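Toluene, o-xylene monooxygenase oxygenase subunit (Pseudomonas stutzeri, PDB 2INC) forms part of the hydroxylase of toluene/o-xylene monooxygenase, probably as the ferritin-like helical subunit that accompanies the diiron-bearing one. Local coordinates at residues B[183-186]-B[187-191]; B[258-261]-B[262-266]; B[95-98]-B[99-102]; B[74-77]-B[78-82]. One frame throughout, in Å; residues are numbered along the deposited sequence.

Contact 1 of 4, residues B[183-186]-B[187-191]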
loop_
_atom_site.group_PDB
_atom_site.type_symbol
_atom_site.label_atom_id
_atom_site.label_comp_id
_atom_site.label_asym_id
_atom_site.label_seq_id
_atom_site.Cartn_x
_atom_site.Cartn_y
_atom_site.Cartn_z
ATOM N N ARG B 183 -14.825 40.822 1.306
ATOM C CA ARG B 183 -13.993 41.534 2.312
ATOM C C ARG B 183 -14.742 42.779 2.867
ATOM O O ARG B 183 -14.694 43.099 4.041
ATOM C CB ARG B 183 -12.657 41.953 1.701
ATOM C CG ARG B 183 -11.733 42.646 2.738
ATOM C CD ARG B 183 -10.398 42.907 2.148
ATOM N NE ARG B 183 -9.495 43.627 3.063
ATOM C CZ ARG B 183 -8.177 43.729 2.868
ATOM N NH1 ARG B 183 -7.607 43.168 1.826
ATOM N NH2 ARG B 183 -7.428 44.369 3.749
ATOM N N ASP B 184 -15.405 43.494 1.988
ATOM C CA ASP B 184 -16.138 44.682 2.390
ATOM C C ASP B 184 -17.355 44.305 3.236
ATOM O O ASP B 184 -17.732 44.997 4.170
ATOM C CB ASP B 184 -16.548 45.368 1.138
ATOM C CG ASP B 184 -15.396 46.103 0.516
ATOM O OD1 ASP B 184 -14.488 46.548 1.279
ATOM O OD2 ASP B 184 -15.402 46.269 -0.705
ATOM N N VAL B 185 -17.986 43.204 2.910
ATOM C CA VAL B 185 -19.074 42.727 3.776
ATOM C C VAL B 185 -18.522 42.381 5.175
ATOM O O VAL B 185 -19.007 42.889 6.173
ATOM C CB VAL B 185 -19.787 41.506 3.163
ATOM C CG1 VAL B 185 -20.925 41.039 4.051
ATOM C CG2 VAL B 185 -20.382 41.864 1.835
ATOM N N TRP B 186 -17.512 41.501 5.243
ATOM C CA TRP B 186 -16.895 41.121 6.530
ATOM C C TRP B 186 -16.450 42.373 7.330
ATOM O O TRP B 186 -16.662 42.450 8.540
ATOM C CB TRP B 186 -15.697 40.194 6.246
ATOM C CG TRP B 186 -14.781 39.879 7.359
ATOM C CD1 TRP B 186 -13.459 40.258 7.460
ATOM C CD2 TRP B 186 -15.057 39.087 8.527
ATOM N NE1 TRP B 186 -12.915 39.753 8.590
ATOM C CE2 TRP B 186 -13.860 39.023 9.270
ATOM C CE3 TRP B 186 -16.210 38.468 9.033
ATOM C CZ2 TRP B 186 -13.757 38.345 10.480
ATOM C CZ3 TRP B 186 -16.108 37.776 10.257
ATOM C CH2 TRP B 186 -14.896 37.730 10.963
ATOM N N GLU B 187 -15.816 43.332 6.643
ATOM C CA GLU B 187 -15.323 44.536 7.349
ATOM C C GLU B 187 -16.359 45.588 7.718
ATOM O O GLU B 187 -16.138 46.289 8.712
ATOM C CB GLU B 187 -14.228 45.194 6.511
ATOM C CG GLU B 187 -12.967 44.355 6.521
ATOM C CD GLU B 187 -11.879 44.959 5.663
ATOM O OE1 GLU B 187 -12.093 46.053 5.168
ATOM O OE2 GLU B 187 -10.821 44.341 5.446
ATOM N N ASN B 188 -17.477 45.687 6.967
ATOM C CA ASN B 188 -18.444 46.783 7.115
ATOM C C ASN B 188 -19.903 46.465 7.414
ATOM O O ASN B 188 -20.657 47.362 7.789
ATOM C CB ASN B 188 -18.366 47.737 5.897
ATOM C CG ASN B 188 -16.972 48.205 5.629
ATOM O OD1 ASN B 188 -16.439 49.021 6.387
ATOM N ND2 ASN B 188 -16.347 47.682 4.593
ATOM N N ASP B 189 -20.338 45.208 7.254
ATOM C CA ASP B 189 -21.749 44.921 7.403
ATOM C C ASP B 189 -22.041 44.712 8.870
ATOM O O ASP B 189 -21.388 43.868 9.487
ATOM C CB ASP B 189 -22.106 43.623 6.602
ATOM C CG ASP B 189 -23.598 43.332 6.562
ATOM O OD1 ASP B 189 -24.095 42.963 5.470
ATOM O OD2 ASP B 189 -24.291 43.401 7.603
ATOM N N PRO B 190 -23.060 45.412 9.420
ATOM C CA PRO B 190 -23.381 45.254 10.832
ATOM C C PRO B 190 -23.556 43.794 11.191
ATOM O O PRO B 190 -23.237 43.443 12.352
ATOM C CB PRO B 190 -24.749 45.936 10.998
ATOM C CG PRO B 190 -24.878 46.849 9.764
ATOM C CD PRO B 190 -23.950 46.380 8.734
ATOM N N ALA B 191 -24.073 42.960 10.251
ATOM C CA ALA B 191 -24.380 41.550 10.596
ATOM C C ALA B 191 -23.125 40.804 11.005
ATOM O O ALA B 191 -23.218 39.834 11.785
ATOM C CB ALA B 191 -25.042 40.802 9.448
#
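Arg183 and Glu187 form an i to i+4 salt bridge on helix 182-188, just before Asp189 leaves that helix and N-caps the next one, 190-202. The charged pair rests on one short bond, 2.8 Å from Arg183 NE to Glu187 OE2. The carboxylate lies at the guanidinium edge, while OE2 is met from above its own plane, and the two flat groups stand 84° apart. With CG anti to the backbone N (chi1 -178°) and an extended chain, Arg183 carries NE out to the glutamate tip. Glu187 OE2 also accepts from the backbone of another protein's chain, and Arg183 NH2 bonds a polar side chain of another protein's chain, placing the pair at a subunit interface.

Among the amide bonds, Asp184 O is gripped twice by Asn188, by N at 2.9 Å and by ND2 at 3.1 Å, the latter in the carbonyl plane on a lone pair. Val185 O is shared too, between Asn188 N and Asp189 N. Apolar packing is slight: Val185 CG1 lies 3.8 Å from Asp189 CB. Asp189 divides its carboxylate, OD1 pairing with Arg116 while OD2 makes the capping bond, accepting from Ala191 N at 2.7 Å.

Contact 2 of 4, residues B[258-261]-B[262-266]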
loop_
_atom_site.group_PDB
_atom_site.type_symbol
_atom_site.label_atom_id
_atom_site.label_comp_id
_atom_site.label_asym_id
_atom_site.label_seq_id
_atom_site.Cartn_x
_atom_site.Cartn_y
_atom_site.Cartn_z
ATOM N N ARG B 258 -15.610 19.678 19.580
ATOM C CA ARG B 258 -16.258 19.790 20.898
ATOM C C ARG B 258 -15.933 18.568 21.762
ATOM O O ARG B 258 -15.808 18.679 22.984
ATOM C CB ARG B 258 -17.778 19.967 20.751
ATOM C CG ARG B 258 -18.227 21.360 20.332
ATOM C CD ARG B 258 -19.696 21.336 19.921
ATOM N NE ARG B 258 -20.005 22.484 19.059
ATOM C CZ ARG B 258 -21.234 22.782 18.677
ATOM N NH1 ARG B 258 -22.238 22.018 19.093
ATOM N NH2 ARG B 258 -21.454 23.827 17.872
ATOM N N ARG B 259 -15.836 17.406 21.144
ATOM C CA ARG B 259 -15.497 16.189 21.902
ATOM C C ARG B 259 -14.127 16.268 22.597
ATOM O O ARG B 259 -14.003 15.930 23.773
ATOM C CB ARG B 259 -15.558 14.956 21.023
ATOM C CG ARG B 259 -17.012 14.507 20.682
ATOM C CD ARG B 259 -17.033 13.072 20.201
ATOM N NE ARG B 259 -16.338 12.877 18.923
ATOM C CZ ARG B 259 -16.894 13.069 17.728
ATOM N NH1 ARG B 259 -18.128 13.525 17.637
ATOM N NH2 ARG B 259 -16.208 12.840 16.614
ATOM N N TRP B 260 -13.100 16.745 21.898
ATOM C CA TRP B 260 -11.787 16.855 22.525
ATOM C C TRP B 260 -11.744 18.038 23.477
ATOM O O TRP B 260 -11.047 17.955 24.506
ATOM C CB TRP B 260 -10.625 16.835 21.527
ATOM C CG TRP B 260 -10.240 18.153 20.834
ATOM C CD1 TRP B 260 -10.500 18.495 19.546
ATOM C CD2 TRP B 260 -9.411 19.203 21.367
ATOM N NE1 TRP B 260 -9.926 19.738 19.251
ATOM C CE2 TRP B 260 -9.266 20.182 20.357
ATOM C CE3 TRP B 260 -8.786 19.432 22.610
ATOM C CZ2 TRP B 260 -8.524 21.311 20.545
ATOM C CZ3 TRP B 260 -8.087 20.571 22.803
ATOM C CH2 TRP B 260 -7.941 21.508 21.783
ATOM N N SER B 261 -12.502 19.108 23.167
ATOM C CA SER B 261 -12.553 20.286 24.046
ATOM C C SER B 261 -13.192 19.869 25.386
ATOM O O SER B 261 -12.710 20.245 26.452
ATOM C CB SER B 261 -13.324 21.433 23.412
ATOM O OG SER B 261 -12.660 21.906 22.255
ATOM N N SER B 262 -14.235 19.041 25.293
ATOM C CA SER B 262 -14.896 18.546 26.474
ATOM C C SER B 262 -13.954 17.620 27.280
ATOM O O SER B 262 -13.899 17.716 28.498
ATOM C CB SER B 262 -16.224 17.872 26.103
ATOM O OG SER B 262 -16.818 17.388 27.289
ATOM N N ALA B 263 -13.166 16.778 26.602
ATOM C CA ALA B 263 -12.242 15.894 27.312
ATOM C C ALA B 263 -11.202 16.686 28.055
ATOM O O ALA B 263 -10.845 16.339 29.187
ATOM C CB ALA B 263 -11.619 14.863 26.385
ATOM N N LEU B 264 -10.734 17.769 27.444
ATOM C CA LEU B 264 -9.730 18.599 28.081
ATOM C C LEU B 264 -10.272 19.348 29.312
ATOM O O LEU B 264 -9.616 19.413 30.343
ATOM C CB LEU B 264 -9.126 19.586 27.084
ATOM C CG LEU B 264 -7.893 20.403 27.557
ATOM C CD1 LEU B 264 -6.740 19.539 28.029
ATOM C CD2 LEU B 264 -7.441 21.313 26.462
ATOM N N VAL B 265 -11.460 19.924 29.188
ATOM C CA VAL B 265 -12.071 20.612 30.331
ATOM C C VAL B 265 -12.233 19.562 31.441
ATOM O O VAL B 265 -11.901 19.832 32.623
ATOM C CB VAL B 265 -13.403 21.231 29.964
ATOM C CG1 VAL B 265 -14.253 21.523 31.248
ATOM C CG2 VAL B 265 -13.180 22.498 29.143
ATOM N N LYS B 266 -12.682 18.364 31.062
ATOM C CA LYS B 266 -12.819 17.288 32.034
ATOM C C LYS B 266 -11.530 17.093 32.814
ATOM O O LYS B 266 -11.514 17.018 34.075
ATOM C CB LYS B 266 -13.226 15.985 31.358
ATOM C CG LYS B 266 -13.514 14.870 32.349
ATOM C CD LYS B 266 -14.085 13.683 31.680
ATOM C CE LYS B 266 -14.193 12.541 32.664
ATOM N NZ LYS B 266 -14.366 11.224 31.965
#
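Ser262 N donates to Arg258 O at 2.8 Å, the shortest polar bond of a regular alpha-helical turn late in helix 241-268, one of the long helices of this ferritin-like bundle. The i to i+4 pattern continues with Ala263 N to Arg259 O at 3.1 Å and Leu264 N to Trp260 O at 3.0 Å, so successive carbonyls of 258-261 are engaged by the turn above them.

The side chains sort themselves round this frame. Trp260 and Leu264 lie alongside each other on the buried side, pointing the same way, and methyl CD2 of Leu264 meets the indole at its edge, near the ring plane, 3.8 Å from Trp260 CZ3. Trp260 holds CG between its backbone N and carbonyl carbon (chi1 83°), the crowded position, and this swings the indole beside its own helix and across Ser261. The hydroxyl of Ser261 consequently sits over the centre of the ring, OG 4.2 Å above its plane, where it is fixed by Asn216 ND2 and the carbonyl of His257. The same flank is closed by Phe212 of helix 208-237 and Ile144 of helix 142-172, both packed on Leu264.

Toward the polar side, Arg258 reaches Glu224 and Glu225 in salt bridges, and Arg259 pairs with Asp72, so both guanidinium groups are engaged away from the turn itself. Val265 closes the turn from the other end: its CG2 rests 3.5 Å from Ser261 O, and its backbone N donates to that same oxygen at 3.0 Å, nearly straight at 166°.

Contact 3 of 4, residues B[95-98]-B[99-102]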
loop_
_atom_site.group_PDB
_atom_site.type_symbol
_atom_site.label_atom_id
_atom_site.label_comp_id
_atom_site.label_asym_id
_atom_site.label_seq_id
_atom_site.Cartn_x
_atom_site.Cartn_y
_atom_site.Cartn_z
ATOM N N ASP B 95 -20.261 17.833 -7.239
ATOM C CA ASP B 95 -20.207 17.402 -8.637
ATOM C C ASP B 95 -21.617 17.119 -9.097
ATOM O O ASP B 95 -22.030 17.547 -10.135
ATOM C CB ASP B 95 -19.341 16.160 -8.734
ATOM C CG ASP B 95 -19.172 15.618 -10.141
ATOM O OD1 ASP B 95 -19.177 16.389 -11.138
ATOM O OD2 ASP B 95 -18.868 14.392 -10.218
ATOM N N GLN B 96 -22.365 16.354 -8.312
ATOM C CA GLN B 96 -23.654 15.871 -8.781
ATOM C C GLN B 96 -24.752 16.957 -8.753
ATOM O O GLN B 96 -25.632 16.983 -9.623
ATOM C CB GLN B 96 -23.950 14.523 -8.059
ATOM C CG GLN B 96 -22.849 13.530 -8.615
ATOM C CD GLN B 96 -23.121 12.066 -8.417
ATOM O OE1 GLN B 96 -24.222 11.617 -8.652
ATOM N NE2 GLN B 96 -22.059 11.284 -8.036
ATOM N N LEU B 97 -24.636 17.932 -7.844
ATOM C CA LEU B 97 -25.637 18.994 -7.769
ATOM C C LEU B 97 -25.382 20.026 -8.887
ATOM O O LEU B 97 -26.338 20.564 -9.450
ATOM C CB LEU B 97 -25.724 19.598 -6.343
ATOM C CG LEU B 97 -26.502 18.691 -5.364
ATOM C CD1 LEU B 97 -26.413 19.196 -3.923
ATOM C CD2 LEU B 97 -27.960 18.600 -5.765
ATOM N N ASN B 98 -24.123 20.234 -9.271
ATOM C CA ASN B 98 -23.813 21.075 -10.402
ATOM C C ASN B 98 -24.411 20.437 -11.657
ATOM O O ASN B 98 -24.960 21.124 -12.549
ATOM C CB ASN B 98 -22.315 21.172 -10.561
ATOM C CG ASN B 98 -21.926 21.823 -11.816
ATOM O OD1 ASN B 98 -21.828 23.055 -11.906
ATOM N ND2 ASN B 98 -21.725 21.045 -12.810
ATOM N N ASP B 99 -24.337 19.112 -11.704
ATOM C CA ASP B 99 -24.828 18.372 -12.876
ATOM C C ASP B 99 -26.225 18.569 -13.493
ATOM O O ASP B 99 -26.300 19.115 -14.574
ATOM C CB ASP B 99 -24.550 16.863 -12.776
ATOM C CG ASP B 99 -23.171 16.457 -13.303
ATOM O OD1 ASP B 99 -22.767 15.344 -12.919
ATOM O OD2 ASP B 99 -22.482 17.185 -14.092
ATOM N N ARG B 100 -27.355 18.188 -12.931
ATOM C CA ARG B 100 -28.241 18.845 -11.984
ATOM C C ARG B 100 -28.668 20.306 -12.115
ATOM O O ARG B 100 -29.862 20.566 -12.174
ATOM C CB ARG B 100 -28.180 18.374 -10.585
ATOM C CG ARG B 100 -29.524 18.547 -10.003
ATOM C CD ARG B 100 -29.946 17.299 -9.330
ATOM N NE ARG B 100 -30.562 17.649 -8.078
ATOM C CZ ARG B 100 -31.150 16.776 -7.275
ATOM N NH1 ARG B 100 -31.679 17.197 -6.129
ATOM N NH2 ARG B 100 -31.216 15.497 -7.635
ATOM N N GLY B 101 -27.735 21.246 -12.132
ATOM C CA GLY B 101 -28.118 22.661 -12.222
ATOM C C GLY B 101 -28.779 23.245 -10.971
ATOM O O GLY B 101 -29.593 24.166 -11.081
ATOM N N HIS B 102 -28.410 22.731 -9.787
ATOM C CA HIS B 102 -28.914 23.217 -8.487
ATOM C C HIS B 102 -28.852 24.757 -8.276
ATOM O O HIS B 102 -29.780 25.378 -7.756
ATOM C CB HIS B 102 -28.101 22.505 -7.383
ATOM C CG HIS B 102 -28.254 23.096 -6.025
ATOM N ND1 HIS B 102 -27.561 24.222 -5.607
ATOM C CD2 HIS B 102 -29.022 22.715 -4.978
ATOM C CE1 HIS B 102 -27.927 24.525 -4.374
ATOM N NE2 HIS B 102 -28.787 23.610 -3.956
HETATM O O HOH W 1 -20.182 14.990 -13.289
#
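Leu97 O and Asn98 O are taken up by the chain as it turns off the end of helix 76-99. His102 N reaches back to Leu97 O at 3.0 Å, almost straight at 170°, and Gly101 N donates to Asn98 O at 2.8 Å from above the carbonyl plane. Both Arg100 (phi 45°) and Gly101 (phi 71°) have positive phi, which a glycine accepts readily; at Arg100 the price is a tight fit, its CB lying only 3.1 Å from Leu97 O.

Beyond CB the arginine bends and runs beside Leu97, NE coming within 3.6 Å of Leu97 CD2. Leu97 CB also faces His102 CB, so the leucine touches the side chains of both Arg100 and His102. Substituting an alanine for Arg100 would probably leave Leu97 CD2 without this neighbour and open a gap beside Gln248 of the second subunit, against which the arginine also packs.

On the other flank, the carboxylates of Asp95 and Asp99 come within 4.1 Å, OD1 to OD1. A water bridges the pair, donating at 2.8 Å to Asp95 OD1 and 2.6 Å to Asp99 OD1, which probably eases the like-charge approach. Asp95 OD1 and Asp99 OD2 accept further bonds from the backbone of another protein's chain. The nested pair of bonds, His102 N to Leu97 O enclosing Gly101 N to Asn98 O, with Gly101 as C-prime residue, makes this a Schellman motif terminating the helix.

Contact 4 of 4, residues B[74-77]-B[78-82]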
loop_
_atom_site.group_PDB
_atom_site.type_symbol
_atom_site.label_atom_id
_atom_site.label_comp_id
_atom_site.label_asym_id
_atom_site.label_seq_id
_atom_site.Cartn_x
_atom_site.Cartn_y
_atom_site.Cartn_z
ATOM N N LEU B 74 -7.248 10.475 17.182
ATOM C CA LEU B 74 -6.849 10.708 15.810
ATOM C C LEU B 74 -5.343 10.722 15.722
ATOM O O LEU B 74 -4.657 11.263 16.599
ATOM C CB LEU B 74 -7.335 12.084 15.338
ATOM C CG LEU B 74 -8.770 12.184 14.889
ATOM C CD1 LEU B 74 -8.978 13.700 14.479
ATOM C CD2 LEU B 74 -8.936 11.277 13.686
ATOM N N VAL B 75 -4.848 10.140 14.646
ATOM C CA VAL B 75 -3.478 10.309 14.246
ATOM C C VAL B 75 -3.558 10.724 12.800
ATOM O O VAL B 75 -4.613 10.650 12.191
ATOM C CB VAL B 75 -2.603 9.038 14.388
ATOM C CG1 VAL B 75 -2.569 8.580 15.883
ATOM C CG2 VAL B 75 -3.060 7.892 13.459
ATOM N N TYR B 76 -2.434 11.146 12.272
ATOM C CA TYR B 76 -2.405 11.635 10.907
ATOM C C TYR B 76 -2.989 10.607 9.939
ATOM O O TYR B 76 -3.785 10.951 9.063
ATOM C CB TYR B 76 -0.985 11.892 10.556
ATOM C CG TYR B 76 -0.774 12.406 9.140
ATOM C CD1 TYR B 76 -0.568 11.504 8.072
ATOM C CD2 TYR B 76 -0.743 13.772 8.904
ATOM C CE1 TYR B 76 -0.380 11.983 6.753
ATOM C CE2 TYR B 76 -0.490 14.278 7.626
ATOM C CZ TYR B 76 -0.306 13.378 6.562
ATOM O OH TYR B 76 -0.062 13.968 5.321
ATOM N N ARG B 77 -2.630 9.332 10.114
ATOM C CA ARG B 77 -3.059 8.310 9.175
ATOM C C ARG B 77 -4.579 8.173 9.197
ATOM O O ARG B 77 -5.209 8.027 8.144
ATOM C CB ARG B 77 -2.374 6.986 9.504
ATOM C CG ARG B 77 -2.676 5.888 8.527
ATOM C CD ARG B 77 -2.030 4.585 9.070
ATOM N NE ARG B 77 -2.700 4.118 10.287
ATOM C CZ ARG B 77 -3.863 3.461 10.314
ATOM N NH1 ARG B 77 -4.513 3.150 9.181
ATOM N NH2 ARG B 77 -4.378 3.068 11.480
ATOM N N THR B 78 -5.160 8.209 10.402
ATOM C CA THR B 78 -6.604 7.957 10.538
ATOM C C THR B 78 -7.397 9.261 10.223
ATOM O O THR B 78 -8.497 9.199 9.687
ATOM C CB THR B 78 -6.953 7.336 11.867
ATOM O OG1 THR B 78 -6.440 8.144 12.918
ATOM C CG2 THR B 78 -6.334 5.931 11.996
ATOM N N TYR B 79 -6.788 10.420 10.435
ATOM C CA TYR B 79 -7.370 11.702 10.018
ATOM C C TYR B 79 -7.558 11.692 8.517
ATOM O O TYR B 79 -8.632 12.032 8.017
ATOM C CB TYR B 79 -6.457 12.890 10.395
ATOM C CG TYR B 79 -7.025 14.229 9.892
ATOM C CD1 TYR B 79 -6.659 14.748 8.641
ATOM C CD2 TYR B 79 -7.951 14.948 10.659
ATOM C CE1 TYR B 79 -7.183 15.988 8.177
ATOM C CE2 TYR B 79 -8.492 16.144 10.202
ATOM C CZ TYR B 79 -8.126 16.649 8.975
ATOM O OH TYR B 79 -8.705 17.856 8.542
ATOM N N ASN B 80 -6.514 11.336 7.763
ATOM C CA ASN B 80 -6.641 11.393 6.298
ATOM C C ASN B 80 -7.608 10.317 5.769
ATOM O O ASN B 80 -8.376 10.567 4.811
ATOM C CB ASN B 80 -5.315 11.276 5.598
ATOM C CG ASN B 80 -4.439 12.512 5.736
ATOM O OD1 ASN B 80 -3.247 12.377 5.969
ATOM N ND2 ASN B 80 -4.998 13.694 5.559
ATOM N N LEU B 81 -7.638 9.133 6.387
ATOM C CA LEU B 81 -8.636 8.144 5.992
ATOM C C LEU B 81 -10.062 8.675 6.187
ATOM O O LEU B 81 -10.916 8.551 5.302
ATOM C CB LEU B 81 -8.500 6.838 6.780
ATOM C CG LEU B 81 -7.423 5.883 6.289
ATOM C CD1 LEU B 81 -7.263 4.757 7.335
ATOM C CD2 LEU B 81 -7.832 5.297 4.925
ATOM N N LEU B 82 -10.307 9.274 7.339
ATOM C CA LEU B 82 -11.639 9.736 7.713
ATOM C C LEU B 82 -12.030 10.847 6.770
ATOM O O LEU B 82 -13.131 10.853 6.195
ATOM C CB LEU B 82 -11.588 10.283 9.143
ATOM C CG LEU B 82 -12.855 10.556 9.981
ATOM C CD1 LEU B 82 -12.632 11.768 10.845
ATOM C CD2 LEU B 82 -14.119 10.684 9.270
#
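Val75 N donates to Thr78 OG1 at 3.1 Å, nearly straight at 171°, at the N-terminus of helix 76-99. Val75 is the N-cap, and this is one half of a capping box; a valine has no side-chain acceptor to supply the other. Thr78 puts OG1 between its backbone N and carbonyl carbon (chi1 54°), from where it reaches back to the cap.

Val75 O is satisfied by Tyr79 N at 2.8 Å, nearly along the C=O axis, with a weak second bond from Thr78 N. Tyr76 O takes Asn80 N at 3.0 Å. The amide oxygen of Asn80 stands over one face of the Tyr76 ring, OD1 3.0 Å from CE1, with amide and ring planes perpendicular (89°). Tyr76 OH bonds an aromatic and a polar side chain of another protein's chain; a leucine in its place would probably leave those partners without the hydroxyl and Asn80 OD1 without a ring beneath it.

Arg77 NH2 pairs with Glu20, while Thr78 CG2 lies over one face of the Arg77 guanidinium, toward its rim. Tyr79 OH is held by Asp154 and by an aromatic side chain of another protein's chain, and at this ring's edge Leu74 CD1 lies 4.1 Å from Tyr79 CD2.

In the fold
Contacts 3 and 4 mark the two ends of helix 76-99, their centres 29 Å apart: contact 4 starts the helix and contact 3 stops it. Helix 241-268 runs beside it in the opposite sense, so contact 2, near its C-terminal end, lies close to contact 4, with centres 19 Å and nearest atoms about 7 Å apart, while Leu242 at its beginning packs on contact 3. Contact 1 joins two shorter helices across the chain's centre from contacts 2 and 4, 33 Å and 36 Å away between centres. Contacts 1, 3 and 4 each touch another protein's chain, and contact 3 also meets the second copy of this subunit, whereas no other chain touches the two segments of contact 2.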